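PDB 3K32: uncharacterized protein MJ0690 from Methanocaldococcus jannaschii, which is of unknown function but is predicted to be a subunit of a tRNA methyltransferase and belongs to the HUP group of alpha/beta proteins. Local coordinates for residues B[36-41]-B[92-97]; B[88-93]-B[167-172]; B[65-70]-B[177-182]. All coordinates share one frame; numbering follows the deposited sequence.

Contact 1: B[36-41]-B[92-97]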
loop_
_atom_site.group_PDB
_atom_site.type_symbol
_atom_site.label_atom_id
_atom_site.label_comp_id
_atom_site.label_asym_id
_atom_site.label_seq_id
_atom_site.Cartn_x
_atom_site.Cartn_y
_atom_site.Cartn_z
ATOM N N ILE B 36 -11.369 -13.703 6.671
ATOM C CA ILE B 36 -11.040 -14.875 7.466
ATOM C C ILE B 36 -10.182 -14.539 8.717
ATOM O O ILE B 36 -9.268 -13.700 8.692
ATOM C CB ILE B 36 -10.365 -15.954 6.608
ATOM C CG1 ILE B 36 -8.947 -15.540 6.281
ATOM C CG2 ILE B 36 -11.144 -16.215 5.323
ATOM C CD1 ILE B 36 -7.962 -16.139 7.239
ATOM N N THR B 37 -10.513 -15.198 9.813
ATOM C CA THR B 37 -9.824 -15.031 11.076
ATOM C C THR B 37 -9.300 -16.391 11.535
ATOM O O THR B 37 -10.066 -17.343 11.679
ATOM C CB THR B 37 -10.788 -14.496 12.168
ATOM O OG1 THR B 37 -11.414 -13.293 11.719
ATOM C CG2 THR B 37 -10.043 -14.207 13.454
ATOM N N ILE B 38 -7.997 -16.477 11.752
ATOM C CA ILE B 38 -7.394 -17.684 12.278
ATOM C C ILE B 38 -7.851 -17.952 13.700
ATOM O O ILE B 38 -7.980 -17.024 14.503
ATOM C CB ILE B 38 -5.859 -17.582 12.295
ATOM C CG1 ILE B 38 -5.311 -17.437 10.873
ATOM C CG2 ILE B 38 -5.236 -18.773 13.028
ATOM C CD1 ILE B 38 -6.034 -18.280 9.850
ATOM N N ASN B 39 -8.099 -19.228 13.994
ATOM C CA ASN B 39 -8.245 -19.720 15.367
ATOM C C ASN B 39 -7.356 -20.940 15.628
ATOM O O ASN B 39 -7.164 -21.789 14.754
ATOM C CB ASN B 39 -9.702 -20.065 15.691
ATOM C CG ASN B 39 -9.905 -20.317 17.159
ATOM O OD1 ASN B 39 -10.207 -21.435 17.580
ATOM N ND2 ASN B 39 -9.679 -19.282 17.966
ATOM N N PHE B 40 -6.813 -21.045 16.834
ATOM C CA PHE B 40 -5.885 -22.139 17.117
ATOM C C PHE B 40 -6.449 -23.117 18.137
ATOM O O PHE B 40 -5.710 -23.944 18.667
ATOM C CB PHE B 40 -4.545 -21.610 17.633
ATOM C CG PHE B 40 -3.787 -20.767 16.650
ATOM C CD1 PHE B 40 -3.872 -19.379 16.697
ATOM C CD2 PHE B 40 -2.958 -21.355 15.701
ATOM C CE1 PHE B 40 -3.155 -18.581 15.802
ATOM C CE2 PHE B 40 -2.220 -20.563 14.798
ATOM C CZ PHE B 40 -2.324 -19.173 14.850
ATOM N N GLY B 41 -7.748 -23.002 18.421
ATOM C CA GLY B 41 -8.425 -23.891 19.350
ATOM C C GLY B 41 -8.184 -23.627 20.831
ATOM O O GLY B 41 -8.662 -24.376 21.679
ATOM N N LYS B 92 3.678 -15.417 9.174
ATOM C CA LYS B 92 4.342 -16.132 8.096
ATOM C C LYS B 92 3.829 -17.563 7.960
ATOM O O LYS B 92 3.630 -18.066 6.857
ATOM C CB LYS B 92 5.844 -16.162 8.329
ATOM C CG LYS B 92 6.536 -14.853 8.037
ATOM C CD LYS B 92 8.038 -15.017 8.171
ATOM C CE LYS B 92 8.765 -13.732 7.832
ATOM N NZ LYS B 92 10.169 -13.763 8.324
ATOM N N THR B 93 3.614 -18.218 9.087
ATOM C CA THR B 93 3.207 -19.600 9.073
ATOM C C THR B 93 1.772 -19.682 8.593
ATOM O O THR B 93 1.406 -20.545 7.786
ATOM C CB THR B 93 3.345 -20.207 10.474
ATOM O OG1 THR B 93 4.708 -20.085 10.904
ATOM C CG2 THR B 93 2.930 -21.666 10.474
ATOM N N VAL B 94 0.954 -18.765 9.078
ATOM C CA VAL B 94 -0.395 -18.663 8.556
ATOM C C VAL B 94 -0.407 -18.453 7.023
ATOM O O VAL B 94 -1.085 -19.174 6.293
ATOM C CB VAL B 94 -1.192 -17.591 9.300
ATOM C CG1 VAL B 94 -2.483 -17.277 8.564
ATOM C CG2 VAL B 94 -1.456 -18.055 10.748
ATOM N N LEU B 95 0.366 -17.500 6.521
ATOM C CA LEU B 95 0.404 -17.291 5.071
ATOM C C LEU B 95 0.783 -18.536 4.233
ATOM O O LEU B 95 0.119 -18.837 3.234
ATOM C CB LEU B 95 1.249 -16.063 4.711
ATOM C CG LEU B 95 0.573 -14.720 5.060
ATOM C CD1 LEU B 95 1.517 -13.530 4.898
ATOM C CD2 LEU B 95 -0.659 -14.500 4.226
ATOM N N GLU B 96 1.822 -19.266 4.643
ATOM C CA GLU B 96 2.235 -20.490 3.928
ATOM C C GLU B 96 1.102 -21.495 3.837
ATOM O O GLU B 96 0.867 -22.085 2.781
ATOM C CB GLU B 96 3.407 -21.199 4.611
ATOM C CG GLU B 96 4.701 -20.452 4.607
ATOM C CD GLU B 96 5.320 -20.347 3.234
ATOM O OE1 GLU B 96 5.354 -21.359 2.507
ATOM O OE2 GLU B 96 5.786 -19.243 2.891
ATOM N N ILE B 97 0.427 -21.709 4.963
ATOM C CA ILE B 97 -0.686 -22.645 5.028
ATOM C C ILE B 97 -1.851 -22.178 4.163
ATOM O O ILE B 97 -2.385 -22.939 3.368
ATOM C CB ILE B 97 -1.176 -22.840 6.480
ATOM C CG1 ILE B 97 -0.067 -23.456 7.348
ATOM C CG2 ILE B 97 -2.424 -23.708 6.508
ATOM C CD1 ILE B 97 -0.451 -23.620 8.814
#
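Ile38 and Val94 form the tight part of this contact. CG1 of Ile38 lies 3.7 Å from CG1 of Val94 and 3.9 Å from CG2 of Val94, so both methyls bear on one methylene. CD1 of Ile38 adds a further touch on CG1 of Val94, at 3.9 Å. The two side chains lie alongside each other and point opposite ways. The rotamer of Val94, with chi1 at 168°, turns both of its methyls to CG1 of Ile38.

Ile38 lies on strand 32-39 of the parallel sheet and Val94 on helix 84-98. This is sheet-to-helix packing in a Rossmann-like alpha/beta core, as in other HUP proteins. Leu12 of the central strand 8-12 touches both residues.

Toward the end of the strand the fit is looser. Phe40 reaches Val94 with CZ alone, 4.3 Å from CG2 of Val94 and oblique to the ring. CG2 of Ile38 sits 3.4 Å above one face of this ring, offset toward the rim. The turn beyond is an Asx turn: OD1 of Asn39 accepts from N of Gly41 at 3.0 Å. Across the helix, the partly exposed Lys92 and Glu96 make salt bridges with Glu122 and Arg129.

Contact 2: B[88-93]-B[167-172]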
loop_
_atom_site.group_PDB
_atom_site.type_symbol
_atom_site.label_atom_id
_atom_site.label_comp_id
_atom_site.label_asym_id
_atom_site.label_seq_id
_atom_site.Cartn_x
_atom_site.Cartn_y
_atom_site.Cartn_z
ATOM N N GLN B 88 5.826 -12.272 13.828
ATOM C CA GLN B 88 6.351 -12.596 12.502
ATOM C C GLN B 88 6.153 -14.085 12.225
ATOM O O GLN B 88 5.524 -14.465 11.221
ATOM C CB GLN B 88 7.843 -12.252 12.378
ATOM C CG GLN B 88 8.135 -10.903 11.769
ATOM C CD GLN B 88 7.477 -10.712 10.406
ATOM O OE1 GLN B 88 6.413 -10.112 10.308
ATOM N NE2 GLN B 88 8.107 -11.229 9.352
ATOM N N TYR B 89 6.687 -14.919 13.123
ATOM C CA TYR B 89 6.676 -16.354 12.907
ATOM C C TYR B 89 5.264 -16.893 12.662
ATOM O O TYR B 89 5.064 -17.700 11.758
ATOM C CB TYR B 89 7.358 -17.133 14.055
ATOM C CG TYR B 89 6.912 -18.570 14.069
ATOM C CD1 TYR B 89 7.435 -19.495 13.166
ATOM C CD2 TYR B 89 5.914 -19.000 14.939
ATOM C CE1 TYR B 89 6.985 -20.816 13.139
ATOM C CE2 TYR B 89 5.460 -20.315 14.923
ATOM C CZ TYR B 89 5.993 -21.214 14.028
ATOM O OH TYR B 89 5.533 -22.513 14.030
ATOM N N VAL B 90 4.297 -16.461 13.471
ATOM C CA VAL B 90 2.923 -16.945 13.337
ATOM C C VAL B 90 2.333 -16.510 11.993
ATOM O O VAL B 90 1.858 -17.339 11.216
ATOM C CB VAL B 90 2.006 -16.427 14.470
ATOM C CG1 VAL B 90 0.565 -16.891 14.253
ATOM C CG2 VAL B 90 2.522 -16.858 15.832
ATOM N N HIS B 91 2.381 -15.211 11.716
ATOM C CA HIS B 91 1.772 -14.663 10.498
ATOM C C HIS B 91 2.353 -15.287 9.215
ATOM O O HIS B 91 1.615 -15.648 8.291
ATOM C CB HIS B 91 1.893 -13.134 10.478
ATOM C CG HIS B 91 1.120 -12.486 9.374
ATOM N ND1 HIS B 91 -0.243 -12.285 9.438
ATOM C CD2 HIS B 91 1.512 -12.005 8.174
ATOM C CE1 HIS B 91 -0.652 -11.697 8.331
ATOM N NE2 HIS B 91 0.392 -11.519 7.541
ATOM N N LYS B 92 3.678 -15.417 9.174
ATOM C CA LYS B 92 4.342 -16.132 8.096
ATOM C C LYS B 92 3.829 -17.563 7.960
ATOM O O LYS B 92 3.630 -18.066 6.857
ATOM C CB LYS B 92 5.844 -16.162 8.329
ATOM C CG LYS B 92 6.536 -14.853 8.037
ATOM C CD LYS B 92 8.038 -15.017 8.171
ATOM C CE LYS B 92 8.765 -13.732 7.832
ATOM N NZ LYS B 92 10.169 -13.763 8.324
ATOM N N THR B 93 3.614 -18.218 9.087
ATOM C CA THR B 93 3.207 -19.600 9.073
ATOM C C THR B 93 1.772 -19.682 8.593
ATOM O O THR B 93 1.406 -20.545 7.786
ATOM C CB THR B 93 3.345 -20.207 10.474
ATOM O OG1 THR B 93 4.708 -20.085 10.904
ATOM C CG2 THR B 93 2.930 -21.666 10.474
ATOM N N SER B 167 -9.128 -9.796 17.974
ATOM C CA SER B 167 -9.226 -11.008 17.157
ATOM C C SER B 167 -7.963 -11.355 16.367
ATOM O O SER B 167 -8.018 -12.147 15.430
ATOM C CB SER B 167 -10.453 -10.975 16.229
ATOM O OG SER B 167 -11.667 -11.214 16.928
ATOM N N ASP B 168 -6.830 -10.771 16.743
ATOM C CA ASP B 168 -5.550 -11.215 16.193
ATOM C C ASP B 168 -4.903 -12.272 17.099
ATOM O O ASP B 168 -5.449 -12.618 18.152
ATOM C CB ASP B 168 -4.614 -10.026 16.008
ATOM C CG ASP B 168 -4.660 -9.077 17.184
ATOM O OD1 ASP B 168 -4.033 -9.385 18.227
ATOM O OD2 ASP B 168 -5.348 -8.037 17.071
ATOM N N TYR B 169 -3.736 -12.757 16.688
ATOM C CA TYR B 169 -3.024 -13.838 17.373
ATOM C C TYR B 169 -2.769 -13.588 18.866
ATOM O O TYR B 169 -2.730 -14.522 19.678
ATOM C CB TYR B 169 -1.685 -14.087 16.694
ATOM C CG TYR B 169 -1.740 -14.099 15.194
ATOM C CD1 TYR B 169 -2.660 -14.884 14.506
ATOM C CD2 TYR B 169 -0.848 -13.343 14.459
ATOM C CE1 TYR B 169 -2.684 -14.897 13.117
ATOM C CE2 TYR B 169 -0.857 -13.357 13.079
ATOM C CZ TYR B 169 -1.768 -14.121 12.413
ATOM O OH TYR B 169 -1.755 -14.087 11.043
ATOM N N GLU B 170 -2.572 -12.323 19.205
ATOM C CA GLU B 170 -2.326 -11.908 20.575
ATOM C C GLU B 170 -3.115 -12.711 21.631
ATOM O O GLU B 170 -2.536 -13.482 22.390
ATOM C CB GLU B 170 -2.624 -10.416 20.696
ATOM C CG GLU B 170 -1.586 -9.643 21.468
ATOM C CD GLU B 170 -1.455 -8.205 20.999
ATOM O OE1 GLU B 170 -0.673 -7.952 20.047
ATOM O OE2 GLU B 170 -2.127 -7.330 21.591
ATOM N N ALA B 171 -4.431 -12.530 21.669
ATOM C CA ALA B 171 -5.261 -13.128 22.709
ATOM C C ALA B 171 -4.944 -14.599 22.942
ATOM O O ALA B 171 -4.742 -15.020 24.086
ATOM C CB ALA B 171 -6.727 -12.948 22.384
ATOM N N GLU B 172 -4.906 -15.374 21.857
ATOM C CA GLU B 172 -4.653 -16.812 21.962
ATOM C C GLU B 172 -3.240 -17.080 22.467
ATOM O O GLU B 172 -3.000 -18.059 23.177
ATOM C CB GLU B 172 -4.947 -17.567 20.648
ATOM C CG GLU B 172 -6.442 -17.610 20.297
ATOM C CD GLU B 172 -6.857 -18.786 19.403
ATOM O OE1 GLU B 172 -6.603 -18.743 18.176
ATOM O OE2 GLU B 172 -7.475 -19.739 19.928
#
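Tyr169 meets helix 84-98 in two ways, with a ring face and with its hydroxyl. Val90 puts CG1 over the centre of the ring, 3.6 Å from the centroid of the Tyr169 ring and 7° off the ring normal, a CH-pi contact. The same methyl is 3.7 Å from CG of Tyr169, the nearest ring atom.

His91 takes the other end of the tyrosine. ND1 of His91 is 2.8 Å from OH of Tyr169. They are hydrogen-bonded, and either could be the donor. The hydroxyl lies at the edge of the imidazole, near its plane. CB of His91 also packs on CE2 of Tyr169, at 3.8 Å.

The side-chain torsions explain the match. His91 has CG anti to its backbone N (chi1 -171°), which carries the imidazole out to the phenol oxygen. Tyr169 has CG anti to the carbonyl carbon (chi1 -43°). The ring then spans from the first turn of helix 169-180 to helix 84-98.

The contact joins helix 84-98 of the Rossmann-like core to helix 169-180, which follows strand 154-159 of the antiparallel sheet. Asp168 is the N-cap of helix 169-180. Its OD1 accepts from N of Glu170 in a weak bond of 3.4 Å. The other imidazole nitrogen, NE2 of His91, bonds to Asp107, so both ring nitrogens have partners, which probably fixes the ring's rotation. Val90 is packed also by Ile69 and Ala73 of helix 68-80. Within helix 84-98, OG1 of Thr93 bonds to O of Tyr89 at 2.6 Å. That carbonyl receives N of Thr93 from the opposite face of its plane.

Contact 3: B[65-70]-B[177-182]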
loop_
_atom_site.group_PDB
_atom_site.type_symbol
_atom_site.label_atom_id
_atom_site.label_comp_id
_atom_site.label_asym_id
_atom_site.label_seq_id
_atom_site.Cartn_x
_atom_site.Cartn_y
_atom_site.Cartn_z
ATOM N N LEU B 65 -6.381 -23.618 12.975
ATOM C CA LEU B 65 -5.034 -24.125 12.699
ATOM C C LEU B 65 -4.480 -24.864 13.911
ATOM O O LEU B 65 -5.023 -24.752 15.009
ATOM C CB LEU B 65 -4.107 -22.978 12.286
ATOM C CG LEU B 65 -4.007 -22.762 10.762
ATOM C CD1 LEU B 65 -5.275 -23.148 10.023
ATOM C CD2 LEU B 65 -3.594 -21.350 10.422
ATOM N N ASP B 66 -3.411 -25.623 13.706
ATOM C CA ASP B 66 -2.798 -26.398 14.784
ATOM C C ASP B 66 -2.297 -25.491 15.923
ATOM O O ASP B 66 -1.602 -24.493 15.692
ATOM C CB ASP B 66 -1.663 -27.271 14.235
ATOM C CG ASP B 66 -1.170 -28.310 15.242
ATOM O OD1 ASP B 66 -0.835 -27.955 16.404
ATOM O OD2 ASP B 66 -1.100 -29.501 14.857
ATOM N N ARG B 67 -2.660 -25.859 17.152
ATOM C CA ARG B 67 -2.325 -25.088 18.346
ATOM C C ARG B 67 -0.814 -24.978 18.603
ATOM O O ARG B 67 -0.367 -24.150 19.388
ATOM C CB ARG B 67 -3.009 -25.713 19.558
ATOM C CG ARG B 67 -2.564 -25.148 20.891
ATOM C CD ARG B 67 -3.005 -26.008 22.066
ATOM N NE ARG B 67 -2.591 -25.383 23.315
ATOM C CZ ARG B 67 -3.418 -24.939 24.258
ATOM N NH1 ARG B 67 -4.730 -25.072 24.120
ATOM N NH2 ARG B 67 -2.923 -24.367 25.349
ATOM N N LYS B 68 -0.031 -25.808 17.929
ATOM C CA LYS B 68 1.412 -25.820 18.122
ATOM C C LYS B 68 2.046 -24.548 17.571
ATOM O O LYS B 68 3.146 -24.154 17.991
ATOM C CB LYS B 68 2.022 -27.039 17.427
ATOM C CG LYS B 68 1.813 -27.037 15.914
ATOM C CD LYS B 68 3.120 -27.231 15.157
ATOM C CE LYS B 68 3.007 -28.354 14.132
ATOM N NZ LYS B 68 2.687 -29.669 14.771
ATOM N N ILE B 69 1.361 -23.919 16.617
ATOM C CA ILE B 69 1.861 -22.683 16.044
ATOM C C ILE B 69 1.952 -21.629 17.132
ATOM O O ILE B 69 2.970 -20.943 17.247
ATOM C CB ILE B 69 0.977 -22.178 14.888
ATOM C CG1 ILE B 69 1.027 -23.157 13.715
ATOM C CG2 ILE B 69 1.456 -20.813 14.429
ATOM C CD1 ILE B 69 -0.150 -23.070 12.835
ATOM N N VAL B 70 0.903 -21.518 17.949
ATOM C CA VAL B 70 0.914 -20.549 19.049
ATOM C C VAL B 70 1.734 -21.019 20.240
ATOM O O VAL B 70 2.330 -20.203 20.945
ATOM C CB VAL B 70 -0.511 -20.128 19.509
ATOM C CG1 VAL B 70 -1.074 -19.085 18.556
ATOM C CG2 VAL B 70 -1.456 -21.352 19.652
ATOM N N LEU B 177 0.202 -18.133 27.612
ATOM C CA LEU B 177 1.180 -17.590 28.553
ATOM C C LEU B 177 0.643 -17.625 29.977
ATOM O O LEU B 177 1.352 -18.002 30.909
ATOM C CB LEU B 177 1.586 -16.173 28.160
ATOM C CG LEU B 177 2.350 -16.099 26.839
ATOM C CD1 LEU B 177 2.534 -14.656 26.369
ATOM C CD2 LEU B 177 3.685 -16.798 26.974
ATOM N N LYS B 178 -0.618 -17.247 30.134
ATOM C CA LYS B 178 -1.272 -17.366 31.423
ATOM C C LYS B 178 -1.214 -18.812 31.921
ATOM O O LYS B 178 -0.594 -19.083 32.947
ATOM C CB LYS B 178 -2.713 -16.856 31.360
ATOM C CG LYS B 178 -2.816 -15.337 31.435
ATOM C CD LYS B 178 -4.252 -14.870 31.685
ATOM C CE LYS B 178 -4.928 -14.386 30.404
ATOM N NZ LYS B 178 -4.486 -13.015 30.013
ATOM N N GLU B 179 -1.834 -19.733 31.186
ATOM C CA GLU B 179 -1.830 -21.134 31.578
ATOM C C GLU B 179 -0.452 -21.523 32.063
ATOM O O GLU B 179 -0.303 -22.323 32.989
ATOM C CB GLU B 179 -2.186 -22.040 30.400
ATOM C CG GLU B 179 -3.645 -22.078 30.029
ATOM C CD GLU B 179 -3.892 -22.888 28.769
ATOM O OE1 GLU B 179 -2.942 -23.541 28.286
ATOM O OE2 GLU B 179 -5.033 -22.875 28.263
ATOM N N ARG B 180 0.557 -20.947 31.421
ATOM C CA ARG B 180 1.922 -21.407 31.598
ATOM C C ARG B 180 2.510 -20.971 32.923
ATOM O O ARG B 180 3.528 -21.503 33.369
ATOM C CB ARG B 180 2.798 -20.949 30.431
ATOM C CG ARG B 180 2.759 -21.905 29.242
ATOM C CD ARG B 180 3.630 -21.401 28.119
ATOM N NE ARG B 180 3.700 -22.332 27.001
ATOM C CZ ARG B 180 4.653 -22.300 26.077
ATOM N NH1 ARG B 180 5.611 -21.384 26.163
ATOM N NH2 ARG B 180 4.659 -23.178 25.077
ATOM N N GLY B 181 1.848 -20.016 33.562
ATOM C CA GLY B 181 2.347 -19.473 34.803
ATOM C C GLY B 181 3.233 -18.281 34.528
ATOM O O GLY B 181 4.093 -17.924 35.333
ATOM N N GLU B 182 3.032 -17.670 33.370
ATOM C CA GLU B 182 3.721 -16.434 33.037
ATOM C C GLU B 182 2.875 -15.247 33.440
ATOM O O GLU B 182 1.766 -15.410 33.938
ATOM C CB GLU B 182 3.990 -16.373 31.543
ATOM C CG GLU B 182 5.112 -17.266 31.118
ATOM C CD GLU B 182 6.423 -16.821 31.708
ATOM O OE1 GLU B 182 6.485 -15.655 32.161
ATOM O OE2 GLU B 182 7.378 -17.631 31.719
#
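Arg67 and Glu179 extend toward one another. NH2 of Arg67 lies 3.1 Å from OE1 of Glu179, and the two form a salt bridge. The guanidinium and carboxylate planes are turned only 19° from each other, and the carboxylate sits at the edge of the guanidinium. Even so, this is not a paired, two-point contact. OE2 of Glu179 is 3.9 Å from NH2 of Arg67, and the hydrogen bond to OE1 is weak, with an N-H...O angle of 126°.

Both side chains are extended. In Arg67 CG is anti to the backbone N (chi1 170°), and the chain stays extended from CG to NE. Glu179 is likewise extended beyond CG. Arg67 stands where the loop after strand 59-64 leads into helix 68-80, and Glu179 is in the last turn of helix 169-180. The bridge therefore links the start of helix 68-80 to the end of helix 169-180, at the surface of the Rossmann-like domain.

Gly181 closes helix 169-180 in a Schellman motif. It has positive phi, N of Glu182 bonds to O of Leu177 at 3.0 Å, and N of Gly181 bonds to O of Lys178 at 2.7 Å.

The stronger partner of Arg67 is Glu71, one turn along helix 68-80, which takes NE. Glu71 also pairs with Arg180, and Arg180 with Asp75. Arg67 thus shares its charge between two carboxylates. Glu179 is exposed, so water probably weakens the bridge. With one weak bond and an exposed carboxylate, this is a single-point surface link that probably adds modestly to the apolar packing of the two helices.

Overall arrangement
From the N terminus, strand 32-39 supplies segment 36-41, and contact 1 closes a loop from it to 92-97. Within that loop lies 65-70, the start of contact 3, which runs on to 177-182. Contacts 1 and 3 therefore cross. Contact 2 joins 88-93 to 167-172 and falls wholly within the span of contact 3. Contacts 1 and 2 share Lys92 and Thr93 on helix 84-98, and their centres are about 7 Å apart. Glu172 also bonds to the backbone N of Phe40. Contacts 2 and 3 both use helix 169-180. Together they tie helix 84-98 to the parallel sheet and helix 169-180 to helices 68-80 and 84-98.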